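Local structure of nicastrin (Dictyostelium purpureum, 4R12) at residues A[241-246]-A[458-462]; A[254-260]-A[442-448]; A[328-332]-A[420-424]; A[341-347]-A[397-403]; A[365-370]-A[429-433]. The protein probably serves as an essential subunit of gamma-secretase, the complex that cleaves Notch receptors and amyloid precursor protein within the membrane. All blocks are in the same frame, centred on the assembly; numbering follows the deposited sequence.

Contact 1. Residues A[241-246]-A[458-462]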
# COMPACT_ATOMS: atom_id res chain seq x y z
N THR A 241 1.31 7.15 6.22
CA THR A 241 0.68 8.01 5.22
C THR A 241 -0.13 9.15 5.87
O THR A 241 -0.02 10.31 5.48
CB THR A 241 -0.23 7.20 4.29
OG1 THR A 241 0.54 6.16 3.67
CG2 THR A 241 -0.85 8.10 3.22
N VAL A 242 -0.92 8.81 6.89
CA VAL A 242 -1.67 9.81 7.64
C VAL A 242 -0.73 10.81 8.31
O VAL A 242 -0.96 12.04 8.31
CB VAL A 242 -2.55 9.14 8.73
CG1 VAL A 242 -3.14 10.18 9.67
CG2 VAL A 242 -3.66 8.33 8.07
N THR A 243 0.33 10.26 8.89
CA THR A 243 1.34 11.07 9.57
C THR A 243 1.93 12.11 8.63
O THR A 243 1.92 13.31 8.93
CB THR A 243 2.49 10.18 10.11
OG1 THR A 243 1.98 9.27 11.09
CG2 THR A 243 3.58 11.05 10.75
N LEU A 244 2.45 11.66 7.49
CA LEU A 244 3.13 12.59 6.58
C LEU A 244 2.18 13.62 5.97
O LEU A 244 2.53 14.80 5.85
CB LEU A 244 3.86 11.84 5.48
CG LEU A 244 4.79 12.73 4.65
CD1 LEU A 244 5.75 13.50 5.58
CD2 LEU A 244 5.57 11.88 3.64
N LEU A 245 0.97 13.20 5.61
CA LEU A 245 -0.02 14.19 5.16
C LEU A 245 -0.33 15.20 6.27
O LEU A 245 -0.51 16.39 5.99
CB LEU A 245 -1.32 13.52 4.66
CG LEU A 245 -1.16 12.77 3.33
CD1 LEU A 245 -2.38 11.86 3.07
CD2 LEU A 245 -1.00 13.76 2.16
N SER A 246 -0.39 14.74 7.52
CA SER A 246 -0.71 15.62 8.64
C SER A 246 0.48 16.55 8.96
O SER A 246 0.29 17.71 9.35
CB SER A 246 -1.12 14.81 9.87
OG SER A 246 -2.26 14.01 9.57
N LEU A 458 -8.47 12.54 9.11
CA LEU A 458 -7.72 11.68 8.19
C LEU A 458 -7.37 10.32 8.80
O LEU A 458 -7.37 9.31 8.09
CB LEU A 458 -6.43 12.37 7.74
CG LEU A 458 -5.72 11.61 6.62
CD1 LEU A 458 -6.58 11.54 5.39
CD2 LEU A 458 -4.39 12.26 6.26
N TYR A 459 -7.08 10.28 10.09
CA TYR A 459 -6.63 9.03 10.71
C TYR A 459 -7.70 7.91 10.59
O TYR A 459 -7.41 6.84 10.02
CB TYR A 459 -6.24 9.27 12.17
CG TYR A 459 -5.81 8.03 12.90
CD1 TYR A 459 -4.66 7.35 12.54
CD2 TYR A 459 -6.55 7.55 13.96
CE1 TYR A 459 -4.25 6.20 13.23
CE2 TYR A 459 -6.15 6.41 14.66
CZ TYR A 459 -5.00 5.75 14.29
OH TYR A 459 -4.62 4.61 14.99
N PRO A 460 -8.93 8.14 11.08
CA PRO A 460 -9.94 7.10 10.83
C PRO A 460 -10.27 6.92 9.35
O PRO A 460 -10.63 5.80 8.96
CB PRO A 460 -11.19 7.60 11.59
CG PRO A 460 -10.89 8.95 12.07
CD PRO A 460 -9.50 9.34 11.73
N CYS A 461 -10.13 7.98 8.55
CA CYS A 461 -10.38 7.85 7.11
C CYS A 461 -9.46 6.81 6.44
O CYS A 461 -9.91 6.05 5.58
CB CYS A 461 -10.22 9.21 6.42
SG CYS A 461 -10.65 9.18 4.67
N PHE A 462 -8.18 6.78 6.81
CA PHE A 462 -7.26 5.85 6.16
C PHE A 462 -7.05 4.55 6.94
O PHE A 462 -6.45 3.61 6.41
CB PHE A 462 -5.90 6.51 5.90
CG PHE A 462 -5.88 7.46 4.71
CD1 PHE A 462 -7.05 7.85 4.09
CD2 PHE A 462 -4.67 7.94 4.21
CE1 PHE A 462 -7.04 8.70 2.98
CE2 PHE A 462 -4.64 8.80 3.11
CZ PHE A 462 -5.84 9.17 2.49
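Val242 points its two methyls to different parts of the opposing helical segment, and the contact is built round them. With CG1 anti to the backbone N (chi1 170°), that methyl meets the backbone of Tyr459, 3.8 Å from its CA, and lies at the edge of the tyrosine ring, near its plane. CG2 instead approaches Phe462 CB at 3.6 Å, and these two side chains run past each other in opposite directions. The Phe462 ring is held from several directions. Leu458 CD1 sits 3.7 Å above the ring plane, over its centre, while Thr241 CG2 reaches the edge at CE2. Leu245 CD1 comes in obliquely, 3.8 Å from Phe462 CE2. The other methyl of Leu458, CD2, touches Leu245 CB at 3.7 Å, the two leucines crossing at about a right angle. No hydrogen bond spans the contact; the hydroxyl of Ser246 turns back to its own helix, OG lying 2.7 Å from Val242 O. Cut back to an alanine, position 462 would probably lose the ring partner of Thr241 CG2 and Leu245 CD1 and open a gap beside Leu458 CD1, while Val242 CG2 would still meet CB. Phe462 also makes an edge-to-face pair with Phe484 and packs on Leu504 and Ile505 of helix 500-512. The short axes approach to 9.7 Å at 148°, which identifies near-antiparallel helix packing. Since Leu244 and Leu245 lean on Phe267 of strand 262-268, this is the layered alpha/beta architecture of the large lobe, whose family is related to the zinc exopeptidases.

Contact 2. Residues A[254-260]-A[442-448]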
# COMPACT_ATOMS: atom_id res chain seq x y z
N VAL A 254 2.92 27.20 8.57
CA VAL A 254 4.05 27.95 9.13
C VAL A 254 4.70 28.87 8.11
O VAL A 254 4.52 28.70 6.91
CB VAL A 254 5.15 27.02 9.70
CG1 VAL A 254 4.56 26.03 10.68
CG2 VAL A 254 5.91 26.32 8.59
N ASP A 255 5.46 29.84 8.60
CA ASP A 255 6.21 30.74 7.73
C ASP A 255 7.50 30.06 7.29
O ASP A 255 8.47 29.97 8.05
CB ASP A 255 6.51 32.07 8.47
CG ASP A 255 7.32 33.05 7.63
OD1 ASP A 255 7.65 32.75 6.46
OD2 ASP A 255 7.64 34.14 8.16
N ARG A 256 7.52 29.60 6.04
CA ARG A 256 8.65 28.85 5.52
C ARG A 256 9.67 29.74 4.82
O ARG A 256 10.57 29.25 4.14
CB ARG A 256 8.15 27.77 4.55
CG ARG A 256 7.11 26.82 5.14
CD ARG A 256 6.62 25.78 4.11
NE ARG A 256 6.00 26.42 2.95
CZ ARG A 256 4.73 26.81 2.91
NH1 ARG A 256 3.95 26.61 3.96
NH2 ARG A 256 4.24 27.40 1.83
N SER A 257 9.56 31.06 4.99
CA SER A 257 10.48 31.98 4.31
C SER A 257 11.92 31.83 4.80
O SER A 257 12.86 32.20 4.11
CB SER A 257 10.02 33.44 4.46
OG SER A 257 9.95 33.83 5.82
N SER A 258 12.10 31.24 5.98
CA SER A 258 13.44 31.05 6.54
C SER A 258 14.17 29.82 5.99
O SER A 258 15.36 29.65 6.20
CB SER A 258 13.38 30.96 8.06
OG SER A 258 12.39 30.02 8.47
N TRP A 259 13.45 28.94 5.30
CA TRP A 259 14.04 27.70 4.80
C TRP A 259 15.11 27.96 3.73
O TRP A 259 14.85 28.67 2.76
CB TRP A 259 12.97 26.76 4.24
CG TRP A 259 12.01 26.22 5.26
CD1 TRP A 259 11.90 26.58 6.57
CD2 TRP A 259 11.03 25.19 5.05
NE1 TRP A 259 10.91 25.85 7.18
CE2 TRP A 259 10.36 24.99 6.27
CE3 TRP A 259 10.65 24.43 3.94
CZ2 TRP A 259 9.33 24.06 6.41
CZ3 TRP A 259 9.63 23.51 4.08
CH2 TRP A 259 8.99 23.33 5.31
N ASN A 260 16.30 27.41 3.91
CA ASN A 260 17.36 27.60 2.93
C ASN A 260 17.54 26.35 2.07
O ASN A 260 18.40 26.30 1.21
CB ASN A 260 18.67 27.99 3.62
CG ASN A 260 19.20 26.92 4.56
OD1 ASN A 260 18.45 26.08 5.04
ND2 ASN A 260 20.50 26.96 4.83
N ALA A 442 15.34 22.06 7.43
CA ALA A 442 15.13 22.88 6.24
C ALA A 442 15.65 24.30 6.48
O ALA A 442 15.64 25.14 5.58
CB ALA A 442 13.64 22.92 5.84
N GLY A 443 16.09 24.57 7.71
CA GLY A 443 16.67 25.87 8.04
C GLY A 443 15.75 26.82 8.80
O GLY A 443 16.09 28.00 8.97
N GLY A 444 14.61 26.33 9.26
CA GLY A 444 13.67 27.18 9.97
C GLY A 444 13.81 27.09 11.47
O GLY A 444 14.58 26.28 11.98
N ASN A 445 13.09 27.94 12.19
CA ASN A 445 12.98 27.81 13.64
C ASN A 445 11.55 28.08 14.11
O ASN A 445 11.33 28.66 15.18
CB ASN A 445 13.96 28.75 14.35
CG ASN A 445 14.07 28.46 15.84
OD1 ASN A 445 14.14 27.30 16.25
ND2 ASN A 445 14.05 29.51 16.65
N ASN A 446 10.59 27.65 13.31
CA ASN A 446 9.19 27.91 13.61
C ASN A 446 8.64 27.12 14.80
O ASN A 446 9.08 26.00 15.08
CB ASN A 446 8.34 27.62 12.38
CG ASN A 446 8.59 28.60 11.25
OD1 ASN A 446 8.23 29.77 11.35
ND2 ASN A 446 9.23 28.14 10.19
N ASN A 447 7.69 27.73 15.50
CA ASN A 447 6.89 27.02 16.47
C ASN A 447 5.77 26.30 15.74
O ASN A 447 4.91 26.95 15.15
CB ASN A 447 6.31 27.97 17.52
CG ASN A 447 7.38 28.66 18.32
OD1 ASN A 447 7.32 29.86 18.57
ND2 ASN A 447 8.39 27.89 18.73
N ILE A 448 5.79 24.97 15.75
CA ILE A 448 4.79 24.19 15.04
C ILE A 448 3.52 23.99 15.85
O ILE A 448 3.58 23.57 17.01
CB ILE A 448 5.31 22.79 14.67
CG1 ILE A 448 6.53 22.87 13.74
CG2 ILE A 448 4.18 21.94 14.08
CD1 ILE A 448 6.26 23.50 12.42
O HOH W 1 5.14 30.30 11.53
O HOH W 2 12.12 30.42 11.42
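Trp259 lays one face of its indole on the methyl of Ala442, and its atoms can be followed outward from the backbone. CB lies 3.4 Å from Ala442 O. The Ala442 methyl stands over the five-membered ring, its CB 3.7 Å from the centroid and 18° off the normal, a CH-pi contact that also touches CD2 and CE3. Arg256 CB covers the opposite face. On the pyrrole side, CD1 faces Gly444 N at 3.8 Å. NE1 gives its hydrogen bond to Asp439 OD1, an acceptor that also takes Asn446 ND2 and so links the two side chains. Gly444 is tightly placed, because a beta carbon there would clash with Trp259 NE1. Gly443, with a phi of 102°, ends the preceding helix in a Schellman motif. The backbone joins in through Asn260 N, which donates to Ala442 O at 2.9 Å. Asn446 ND2 also bonds Asp255 O at 2.9 Å, approaching from above that carbonyl's plane, and water 1 links Asn446 OD1 to Asp255 N. Beyond it, Val254 CG1 meets Ile448 CD1 at 3.5 Å. The contact thus joins the loop between helix 234-252 and strand 262-268 to the loop between helices 427-441 and 452-463, with Ile448 resting on Tyr432, Ser435 and Thr436 of helix 427-441.

Contact 3. Residues A[328-332]-A[420-424]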
# COMPACT_ATOMS: atom_id res chain seq x y z
N ILE A 328 5.57 3.07 11.53
CA ILE A 328 5.85 3.93 12.69
C ILE A 328 4.66 4.03 13.66
O ILE A 328 4.66 4.88 14.57
CB ILE A 328 6.27 5.36 12.24
CG1 ILE A 328 5.15 6.05 11.44
CG2 ILE A 328 7.58 5.31 11.44
CD1 ILE A 328 5.44 7.54 11.18
N GLY A 329 3.68 3.14 13.49
CA GLY A 329 2.44 3.20 14.24
C GLY A 329 2.37 2.24 15.42
O GLY A 329 1.37 2.20 16.16
N ARG A 330 3.42 1.45 15.61
CA ARG A 330 3.49 0.60 16.78
C ARG A 330 4.76 0.80 17.56
O ARG A 330 5.44 -0.17 17.90
CB ARG A 330 3.40 -0.87 16.40
CG ARG A 330 2.00 -1.36 16.24
CD ARG A 330 1.98 -2.85 15.93
NE ARG A 330 2.12 -3.69 17.11
CZ ARG A 330 1.13 -4.07 17.90
NH1 ARG A 330 -0.11 -3.65 17.67
NH2 ARG A 330 1.37 -4.86 18.94
N ALA A 331 5.09 2.06 17.85
CA ALA A 331 6.23 2.35 18.70
C ALA A 331 6.13 1.52 19.99
O ALA A 331 5.03 1.32 20.52
CB ALA A 331 6.32 3.83 18.99
N GLN A 332 7.28 1.02 20.45
CA GLN A 332 7.38 0.10 21.59
C GLN A 332 7.54 0.82 22.92
O GLN A 332 8.43 1.66 23.07
CB GLN A 332 8.58 -0.83 21.41
CG GLN A 332 8.52 -1.68 20.18
CD GLN A 332 7.37 -2.67 20.24
OE1 GLN A 332 7.50 -3.76 20.81
NE2 GLN A 332 6.24 -2.29 19.66
N GLU A 420 -6.93 -1.13 15.12
CA GLU A 420 -6.61 -1.70 16.42
C GLU A 420 -5.19 -2.25 16.50
O GLU A 420 -4.73 -2.67 17.57
CB GLU A 420 -7.62 -2.79 16.78
CG GLU A 420 -8.99 -2.20 17.06
CD GLU A 420 -9.99 -3.22 17.54
OE1 GLU A 420 -9.68 -4.43 17.50
OE2 GLU A 420 -11.10 -2.80 17.95
N ASN A 421 -4.48 -2.22 15.38
CA ASN A 421 -3.11 -2.71 15.34
C ASN A 421 -2.10 -1.58 15.50
O ASN A 421 -0.90 -1.83 15.51
CB ASN A 421 -2.86 -3.47 14.02
CG ASN A 421 -1.54 -4.26 14.03
OD1 ASN A 421 -1.24 -4.96 14.99
ND2 ASN A 421 -0.77 -4.15 12.95
N VAL A 422 -2.56 -0.33 15.60
CA VAL A 422 -1.63 0.79 15.71
C VAL A 422 -1.98 1.66 16.91
O VAL A 422 -3.08 1.55 17.45
CB VAL A 422 -1.61 1.66 14.44
CG1 VAL A 422 -0.83 0.96 13.31
CG2 VAL A 422 -3.04 2.00 14.00
N LEU A 423 -1.05 2.52 17.32
CA LEU A 423 -1.22 3.35 18.51
C LEU A 423 -1.63 4.78 18.15
O LEU A 423 -0.79 5.68 18.07
CB LEU A 423 0.07 3.37 19.34
CG LEU A 423 0.48 2.05 20.00
CD1 LEU A 423 1.83 2.20 20.74
CD2 LEU A 423 -0.60 1.57 20.95
N GLY A 424 -2.93 4.99 17.96
CA GLY A 424 -3.45 6.32 17.70
C GLY A 424 -2.96 7.36 18.71
O GLY A 424 -2.77 8.53 18.37
O HOH W 3 -2.66 -3.58 19.10
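Gly329 and Val422 bring their backbones to a CA-CA distance of 5.0 Å, and one nearly straight backbone bond joins the segments: Leu423 N donates to Gly329 O at 2.7 Å. A beta carbon on Gly329 would clash with Val422 CG1, so the close approach depends on the missing side chain. Arg330 provides the second link. Its chain bends at chi3 (81°), which brings NH1 round to Asn421 O at 2.9 Å with an N-H...O angle of 172°. The acceptor lies in the guanidinium plane, yet the donor stands well above the plane of the Asn421 carbonyl, 52° out of it. The aliphatic part of the arginine passes the same oxygen, with Arg330 CG 3.0 Å from Asn421 O. Water 3, at the guanidinium edge, accepts from NH1 and donates to Glu420 O. The Asn421 amide is turned only slightly from the guanidinium plane; its ND2 is bonded elsewhere, to Asp417 and Asn409. Leu423 CD1 comes to 3.3 Å from Ala331 O. A methionine in place of Arg330 would probably leave Asn421 O without its charged donor and water 3 without one of its two anchors. Next to the arginine, Gln332 NE2 donates a hydrogen bond to Arg330 O at 2.9 Å. Both segments are loops, one following strand 319-325 and the other leading into helix 427-441, and Val422 packs on Asp235 and Phe239 of helix 234-252. Such loops at the C-terminal edge of parallel strands are characteristic of alpha/beta folds; in the related zinc exopeptidases that edge carries the metal site.

Contact 4. Residues A[341-347]-A[397-403]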
# COMPACT_ATOMS: atom_id res chain seq x y z
N SER A 341 9.29 3.82 21.81
CA SER A 341 10.50 3.93 21.00
C SER A 341 10.24 3.81 19.51
O SER A 341 9.57 2.87 19.07
CB SER A 341 11.51 2.84 21.38
OG SER A 341 11.79 2.87 22.77
N LEU A 342 10.79 4.75 18.75
CA LEU A 342 10.95 4.57 17.31
C LEU A 342 12.43 4.38 17.05
O LEU A 342 13.26 4.90 17.79
CB LEU A 342 10.40 5.76 16.51
CG LEU A 342 8.88 5.92 16.53
CD1 LEU A 342 8.46 7.23 15.80
CD2 LEU A 342 8.17 4.70 15.90
N TYR A 343 12.74 3.65 15.99
CA TYR A 343 14.12 3.23 15.73
C TYR A 343 14.65 3.89 14.47
O TYR A 343 13.95 4.03 13.48
CB TYR A 343 14.18 1.71 15.63
CG TYR A 343 13.98 1.06 16.98
CD1 TYR A 343 12.70 0.76 17.45
CD2 TYR A 343 15.07 0.79 17.81
CE1 TYR A 343 12.52 0.19 18.71
CE2 TYR A 343 14.89 0.23 19.05
CZ TYR A 343 13.62 -0.07 19.50
OH TYR A 343 13.47 -0.64 20.74
N LEU A 344 15.90 4.33 14.54
CA LEU A 344 16.51 5.04 13.43
C LEU A 344 17.51 4.13 12.72
O LEU A 344 18.54 3.77 13.29
CB LEU A 344 17.21 6.31 13.94
CG LEU A 344 16.26 7.32 14.59
CD1 LEU A 344 17.03 8.56 15.03
CD2 LEU A 344 15.10 7.70 13.66
N HIS A 345 17.19 3.75 11.49
CA HIS A 345 18.09 2.92 10.69
C HIS A 345 18.75 3.81 9.66
O HIS A 345 18.09 4.34 8.79
CB HIS A 345 17.32 1.77 10.02
CG HIS A 345 16.48 0.98 10.97
ND1 HIS A 345 16.76 -0.33 11.30
CD2 HIS A 345 15.38 1.32 11.68
CE1 HIS A 345 15.86 -0.76 12.17
NE2 HIS A 345 15.01 0.22 12.42
N THR A 346 20.07 3.96 9.76
CA THR A 346 20.75 4.98 8.99
C THR A 346 21.67 4.38 7.93
O THR A 346 22.16 3.26 8.07
CB THR A 346 21.58 5.92 9.91
OG1 THR A 346 22.53 5.16 10.66
CG2 THR A 346 20.66 6.65 10.88
N ALA A 347 21.90 5.15 6.86
CA ALA A 347 22.85 4.76 5.83
C ALA A 347 23.36 6.01 5.14
O ALA A 347 22.86 7.11 5.39
CB ALA A 347 22.21 3.80 4.84
N VAL A 397 20.89 9.11 4.99
CA VAL A 397 19.61 8.45 4.84
C VAL A 397 19.16 7.95 6.20
O VAL A 397 19.91 7.27 6.90
CB VAL A 397 19.70 7.27 3.85
CG1 VAL A 397 18.39 6.50 3.83
CG2 VAL A 397 20.07 7.77 2.45
N VAL A 398 17.95 8.32 6.59
CA VAL A 398 17.39 7.90 7.87
C VAL A 398 16.05 7.25 7.62
O VAL A 398 15.10 7.89 7.16
CB VAL A 398 17.21 9.07 8.84
CG1 VAL A 398 16.63 8.57 10.16
CG2 VAL A 398 18.54 9.81 9.07
N VAL A 399 15.98 5.95 7.91
CA VAL A 399 14.73 5.22 7.85
C VAL A 399 14.18 5.11 9.27
O VAL A 399 14.83 4.56 10.15
CB VAL A 399 14.92 3.83 7.21
CG1 VAL A 399 13.59 3.10 7.10
CG2 VAL A 399 15.57 3.96 5.84
N ILE A 400 13.00 5.66 9.49
CA ILE A 400 12.38 5.64 10.80
C ILE A 400 11.34 4.51 10.89
O ILE A 400 10.41 4.48 10.10
CB ILE A 400 11.69 6.99 11.12
CG1 ILE A 400 12.68 8.16 10.95
CG2 ILE A 400 11.08 6.97 12.51
CD1 ILE A 400 12.09 9.55 11.30
N THR A 401 11.51 3.60 11.85
CA THR A 401 10.59 2.47 12.02
C THR A 401 10.24 2.27 13.48
O THR A 401 10.78 2.94 14.36
CB THR A 401 11.20 1.12 11.50
OG1 THR A 401 12.05 0.57 12.51
CG2 THR A 401 12.00 1.32 10.21
N ASP A 402 9.34 1.32 13.74
CA ASP A 402 8.95 1.00 15.10
C ASP A 402 9.59 -0.30 15.60
O ASP A 402 9.09 -0.92 16.55
CB ASP A 402 7.43 0.91 15.23
CG ASP A 402 6.81 -0.06 14.26
OD1 ASP A 402 7.54 -0.91 13.69
OD2 ASP A 402 5.57 0.04 14.06
N HIS A 403 10.69 -0.71 14.97
CA HIS A 403 11.36 -1.94 15.37
C HIS A 403 12.87 -1.84 15.22
O HIS A 403 13.39 -1.19 14.31
CB HIS A 403 10.84 -3.12 14.54
CG HIS A 403 11.01 -2.92 13.06
ND1 HIS A 403 12.05 -3.47 12.34
CD2 HIS A 403 10.30 -2.18 12.18
CE1 HIS A 403 11.96 -3.10 11.08
NE2 HIS A 403 10.91 -2.31 10.95
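Tyr343 and Thr401, His345 and Val399, and Ala347 and Val397 are the hydrogen-bonded pairs of an antiparallel strand pairing at 155°, part of the sheet of the large lobe. Each pair satisfies two N-H groups and two carbonyls. The shortest bond runs from Tyr343 N to Thr401 O at 2.6 Å, and the return bond, Thr401 N to Tyr343 O, lies in the carbonyl plane. In the non-hydrogen-bonded pairs the side chains do the work: Leu344 and Ile400 lie side by side on the face toward helix 352-362, CD2 of the leucine 3.7 Å from CG1 of the isoleucine. On the other face polar groups are linked where the strand ends. His345 CG stands beside its backbone N (chi1 -52°), and the ring reaches across to Thr401 of the partner strand, two residues beyond Val399. There His345 NE2 is hydrogen-bonded to Thr401 OG1 at 3.0 Å, the two side chains crossing at about a right angle. The same nitrogen donates to His403 O at 2.9 Å. Thr401 OG1 accepts from His403 N at 3.1 Å, an ST turn that carries the chain out of the strand. Outside the pair, His403 ND1 bonds Tyr405 O and Asp402 OD2 takes Arg330 N. The His345 ring is turned so precisely that His403 O lies just 1° out of its plane.

Contact 5. Residues A[365-370]-A[429-433]. With NAG (2-acetamido-2-deoxy-beta-D-glucopyranose), chain E.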
# COMPACT_ATOMS: atom_id res chain seq x y z
N TYR A 365 10.12 18.85 24.63
CA TYR A 365 8.93 19.21 25.40
C TYR A 365 8.56 18.11 26.39
O TYR A 365 8.75 16.91 26.13
CB TYR A 365 7.74 19.53 24.47
CG TYR A 365 7.25 18.41 23.57
CD1 TYR A 365 8.01 17.95 22.50
CD2 TYR A 365 5.99 17.84 23.76
CE1 TYR A 365 7.55 16.93 21.66
CE2 TYR A 365 5.51 16.83 22.92
CZ TYR A 365 6.29 16.38 21.88
OH TYR A 365 5.81 15.38 21.05
N GLU A 366 8.03 18.54 27.54
CA GLU A 366 7.81 17.65 28.68
C GLU A 366 6.92 16.47 28.33
O GLU A 366 7.22 15.34 28.69
CB GLU A 366 7.19 18.43 29.84
CG GLU A 366 6.73 17.54 31.00
CD GLU A 366 6.07 18.32 32.12
OE1 GLU A 366 5.70 19.50 31.92
OE2 GLU A 366 5.92 17.75 33.22
N ASN A 367 5.82 16.73 27.66
CA ASN A 367 4.81 15.73 27.43
C ASN A 367 5.10 14.75 26.26
O ASN A 367 4.30 13.93 25.98
CB ASN A 367 3.43 16.37 27.26
CG ASN A 367 2.82 16.82 28.57
OD1 ASN A 367 3.24 16.41 29.62
ND2 ASN A 367 1.82 17.63 28.50
N SER A 368 6.25 14.83 25.63
CA SER A 368 6.58 13.90 24.56
C SER A 368 6.50 12.44 25.02
O SER A 368 7.05 12.08 26.07
CB SER A 368 7.99 14.19 24.02
OG SER A 368 8.32 13.26 23.02
N THR A 369 5.82 11.60 24.24
CA THR A 369 5.72 10.18 24.56
C THR A 369 6.60 9.34 23.64
O THR A 369 6.55 8.11 23.68
CB THR A 369 4.27 9.68 24.46
OG1 THR A 369 3.79 9.85 23.12
CG2 THR A 369 3.37 10.46 25.40
N ILE A 370 7.40 10.02 22.84
CA ILE A 370 8.23 9.40 21.82
C ILE A 370 9.71 9.59 22.12
O ILE A 370 10.15 10.68 22.50
CB ILE A 370 7.92 9.97 20.42
CG1 ILE A 370 6.46 9.68 20.02
CG2 ILE A 370 8.90 9.43 19.38
CD1 ILE A 370 6.16 8.19 19.87
N ASP A 429 2.07 13.33 18.75
CA ASP A 429 3.50 13.46 19.06
C ASP A 429 4.38 13.23 17.84
O ASP A 429 5.29 14.02 17.58
CB ASP A 429 3.88 12.50 20.19
CG ASP A 429 3.61 13.09 21.57
OD1 ASP A 429 3.33 14.30 21.65
OD2 ASP A 429 3.68 12.35 22.58
N ILE A 430 4.11 12.16 17.08
CA ILE A 430 4.92 11.87 15.91
C ILE A 430 4.77 12.99 14.85
O ILE A 430 5.78 13.43 14.27
CB ILE A 430 4.56 10.48 15.33
CG1 ILE A 430 4.98 9.39 16.33
CG2 ILE A 430 5.24 10.25 13.98
CD1 ILE A 430 4.51 7.96 15.98
N VAL A 431 3.54 13.46 14.62
CA VAL A 431 3.35 14.56 13.68
C VAL A 431 4.08 15.83 14.15
O VAL A 431 4.78 16.49 13.37
CB VAL A 431 1.86 14.89 13.46
CG1 VAL A 431 1.70 16.11 12.53
CG2 VAL A 431 1.14 13.67 12.86
N TYR A 432 3.95 16.14 15.43
CA TYR A 432 4.64 17.31 15.97
C TYR A 432 6.15 17.19 15.84
O TYR A 432 6.83 18.12 15.37
CB TYR A 432 4.28 17.54 17.45
CG TYR A 432 5.08 18.69 18.01
CD1 TYR A 432 4.77 20.00 17.66
CD2 TYR A 432 6.19 18.48 18.84
CE1 TYR A 432 5.50 21.08 18.14
CE2 TYR A 432 6.93 19.56 19.33
CZ TYR A 432 6.58 20.85 18.97
OH TYR A 432 7.30 21.94 19.43
N ILE A 433 6.69 16.04 16.26
CA ILE A 433 8.13 15.86 16.23
C ILE A 433 8.64 15.90 14.79
O ILE A 433 9.62 16.58 14.50
CB ILE A 433 8.53 14.54 16.93
CG1 ILE A 433 8.21 14.64 18.42
CG2 ILE A 433 10.01 14.23 16.71
CD1 ILE A 433 8.17 13.30 19.14
C1 NAG E . 1.12 17.94 29.65
C2 NAG E . 0.61 19.36 29.87
C3 NAG E . -0.39 19.51 30.99
C4 NAG E . -1.35 18.36 31.04
C5 NAG E . -0.53 17.09 31.17
C6 NAG E . -1.42 15.89 31.39
C7 NAG E . 2.37 20.89 29.42
C8 NAG E . 3.61 21.50 29.96
N2 NAG E . 1.71 20.17 30.26
O3 NAG E . -1.10 20.72 30.83
O4 NAG E . -2.22 18.52 32.16
O5 NAG E . 0.13 16.98 29.93
O6 NAG E . -2.53 15.99 30.50
O7 NAG E . 2.01 21.03 28.28
O HOH W 4 2.22 14.46 24.23
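A type I beta turn, Tyr365 to Ser368, docks on helix 427-441 through the carboxylate of Asp429, and it carries an N-linked sugar, NAG C1 being bonded covalently to Asn367 ND2. Both oxygens of Asp429 are used. OD2 accepts twice from Thr369: OG1, at 2.6 Å, meets its anti lone pair, while the backbone N, at 2.8 Å, comes from above the carboxylate plane. OD1 takes the hydroxyl of Tyr365, OH to OD1 2.8 Å, from steeply above that plane, and the oxygen lies in the plane of the tyrosine ring at its edge. Water 4 donates to the same OD1 and to Asn367 O. So many donors would be expected to stabilise a charged carboxylate here. The Tyr365 ring gets there because its CG lies between the backbone N and the carbonyl carbon (chi1 62°), turning the phenol toward the helix. One of its faces receives the edge of Tyr432 in a T-shaped pair, with centroids 4.9 Å apart and planes at 79°; Ser368 CB covers the opposite face. Below this polar cluster the contact turns apolar. Ile370 CB meets Ile433 CD1 at 3.6 Å, and Ile370 CD1 reaches Ile430 CG1 at 3.9 Å, these last two side chains crossing at about a right angle. The turn is tied to its surroundings by Ser368 OG, bonded to Ala362 O at the end of helix 352-362, and by the backbone of Thr369, bonded to Tyr340 of strand 339-347. On its other side helix 427-441 packs Val431 against Ser246, Val247 and Ser250 of helix 234-252.

From the N terminus, contact 1 opens first, at 241-246, and closes last, at 458-462, so its loop encloses all the others. Contact 2 comes next, joining the chain just after helix 234-252 to the end of helix 427-441 and enclosing contacts 3, 4 and 5. Contact 3 spans 328-332 to 420-424 and contains contact 4, the strand pairing. Contact 5 starts between the two strands of contact 4 and ends beyond contact 3, so it crosses both. Contacts 3 and 4 touch through Arg330 and Asp402, while Ile430 of contact 5 packs on Thr243, Ile328 and Leu342, tying helices 234-252 and 427-441 to the sheet.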